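Local coordinates for DinB-like domain-containing protein (Enterococcus faecalis, PDB 3CEX) that is of unknown function but belongs to the DinB superfamily of helical-bundle proteins, many of whose members bind a metal ion, at residues S60-S65 with V146-A151. Residues are numbered along the deposited sequence; the frame is centred on the assembly and turned at random.
Sequences SALNHS and VRLVSA
In the DinB-like helical bundle, the last turn of helix 44-62 packs on the first turns of helix 144-170, with Leu62 reaching across to Arg147 and Leu148. Their meeting is narrow: the closest pair of CA atoms, those of Leu62 and Arg147, are 8.8 Å apart, and the two segments together bury 115 Å². One methyl, CD1 of Leu62, makes the closest approaches. Leu62 CD1 lies 3.9 Å from Leu148 CD2 and 4.0 Å from Arg147 CG, so one branch of the leucine touches both a methyl and the aliphatic root of the arginine. Arg147 has CG anti to its own backbone N (chi1 174°), which sends that methylene toward Leu62; bends at chi2 and chi3 then carry the guanidinium away from the leucine methyls, and the arginine contributes hydrocarbon, not charge, to this contact. The CB of Leu148 does not point at residues 60-65, but the side chain's end swings nearer, bringing CD2 into touch.

Just past Leu62 the helix closes in a Schellman motif. His64 takes a positive phi (51°), and Ser65 N bonds to Ser60 O at 2.9 Å while His64 N makes a weaker bond to Ala61 O. Asn63 ND2 adds a weak, long hydrogen bond to Ser65 OG (3.4 Å, fairly straight at 163°).

Farther along helix 144-170, Ser150 OG is hydrogen-bonded to Arg16 of the second subunit. Tyr121 of helix 104-124 touches both Leu62 and Leu148, and Ile134 of strand 133-135 touches Leu62 and Arg147, so the leucine sits where three helices and the small two-stranded sheet come together.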
loop_
_atom_site.group_PDB
_atom_site.type_symbol
_atom_site.label_atom_id
_atom_site.label_comp_id
_atom_site.label_asym_id
_atom_site.label_seq_id
_atom_site.Cartn_x
_atom_site.Cartn_y
_atom_site.Cartn_z
ATOM N N SER A 60 15.359 6.289 -11.536
ATOM C CA SER A 60 16.390 7.000 -12.322
ATOM C C SER A 60 17.804 6.673 -11.815
ATOM O O SER A 60 18.709 6.520 -12.617
ATOM C CB SER A 60 16.149 8.508 -12.339
ATOM O OG SER A 60 14.949 8.794 -13.038
ATOM N N ALA A 61 17.971 6.560 -10.498
ATOM C CA ALA A 61 19.233 6.117 -9.880
ATOM C C ALA A 61 19.642 4.672 -10.273
ATOM O O ALA A 61 20.789 4.428 -10.591
ATOM C CB ALA A 61 19.157 6.265 -8.353
ATOM N N LEU A 62 18.711 3.723 -10.273
ATOM C CA LEU A 62 18.982 2.371 -10.803
ATOM C C LEU A 62 19.323 2.369 -12.298
ATOM O O LEU A 62 20.027 1.488 -12.782
ATOM C CB LEU A 62 17.778 1.453 -10.600
ATOM C CG LEU A 62 17.433 1.095 -9.160
ATOM C CD1 LEU A 62 16.145 0.318 -9.148
ATOM C CD2 LEU A 62 18.573 0.306 -8.469
ATOM N N ASN A 63 18.784 3.348 -13.022
ATOM C CA ASN A 63 18.940 3.451 -14.464
ATOM C C ASN A 63 20.107 4.358 -14.836
ATOM O O ASN A 63 20.312 4.640 -16.009
ATOM C CB ASN A 63 17.644 3.999 -15.052
ATOM C CG ASN A 63 17.403 3.544 -16.448
ATOM O OD1 ASN A 63 17.378 2.348 -16.716
ATOM N ND2 ASN A 63 17.208 4.497 -17.365
ATOM N N HIS A 64 20.846 4.833 -13.832
ATOM C CA HIS A 64 21.953 5.768 -14.013
ATOM C C HIS A 64 21.592 6.998 -14.854
ATOM O O HIS A 64 22.464 7.571 -15.515
ATOM C CB HIS A 64 23.191 5.032 -14.593
ATOM C CG HIS A 64 23.667 3.906 -13.724
ATOM N ND1 HIS A 64 24.598 4.081 -12.719
ATOM C CD2 HIS A 64 23.291 2.604 -13.663
ATOM C CE1 HIS A 64 24.789 2.934 -12.091
ATOM N NE2 HIS A 64 24.006 2.021 -12.641
ATOM N N SER A 65 20.321 7.409 -14.822
ATOM C CA SER A 65 19.853 8.557 -15.606
ATOM C C SER A 65 19.480 9.687 -14.649
ATOM O O SER A 65 19.242 9.454 -13.455
ATOM C CB SER A 65 18.673 8.171 -16.535
ATOM O OG SER A 65 17.574 7.510 -15.860
ATOM N N VAL A 146 15.444 -5.478 -3.600
ATOM C CA VAL A 146 14.989 -4.816 -2.372
ATOM C C VAL A 146 14.523 -3.384 -2.681
ATOM O O VAL A 146 13.473 -2.925 -2.217
ATOM C CB VAL A 146 16.099 -4.863 -1.293
ATOM C CG1 VAL A 146 15.814 -3.881 -0.156
ATOM C CG2 VAL A 146 16.230 -6.295 -0.729
ATOM N N ARG A 147 15.266 -2.697 -3.543
ATOM C CA ARG A 147 14.955 -1.315 -3.867
ATOM C C ARG A 147 13.655 -1.231 -4.675
ATOM O O ARG A 147 12.825 -0.354 -4.419
ATOM C CB ARG A 147 16.139 -0.727 -4.600
ATOM C CG ARG A 147 16.010 0.611 -5.153
ATOM C CD ARG A 147 15.925 1.690 -4.095
ATOM N NE ARG A 147 16.688 1.501 -2.859
ATOM C CZ ARG A 147 17.911 1.971 -2.614
ATOM N NH1 ARG A 147 18.618 2.594 -3.534
ATOM N NH2 ARG A 147 18.442 1.786 -1.420
ATOM N N LEU A 148 13.483 -2.144 -5.627
ATOM C CA LEU A 148 12.257 -2.249 -6.407
ATOM C C LEU A 148 11.031 -2.561 -5.555
ATOM O O LEU A 148 9.986 -1.980 -5.766
ATOM C CB LEU A 148 12.395 -3.311 -7.506
ATOM C CG LEU A 148 13.351 -2.913 -8.657
ATOM C CD1 LEU A 148 13.628 -4.074 -9.631
ATOM C CD2 LEU A 148 12.797 -1.665 -9.399
ATOM N N VAL A 149 11.152 -3.490 -4.623
ATOM C CA VAL A 149 10.050 -3.813 -3.719
ATOM C C VAL A 149 9.697 -2.603 -2.818
ATOM O O VAL A 149 8.510 -2.311 -2.559
ATOM C CB VAL A 149 10.376 -5.055 -2.874
ATOM C CG1 VAL A 149 9.342 -5.241 -1.756
ATOM C CG2 VAL A 149 10.456 -6.310 -3.724
ATOM N N SER A 150 10.735 -1.907 -2.338
ATOM C CA SER A 150 10.562 -0.716 -1.539
ATOM C C SER A 150 9.818 0.353 -2.317
ATOM O O SER A 150 8.930 1.026 -1.759
ATOM C CB SER A 150 11.915 -0.142 -1.067
ATOM O OG SER A 150 12.466 -0.998 -0.099
ATOM N N ALA A 151 10.168 0.516 -3.598
ATOM C CA ALA A 151 9.508 1.538 -4.431
ATOM C C ALA A 151 8.037 1.238 -4.669
ATOM O O ALA A 151 7.199 2.137 -4.550
ATOM C CB ALA A 151 10.232 1.757 -5.702
#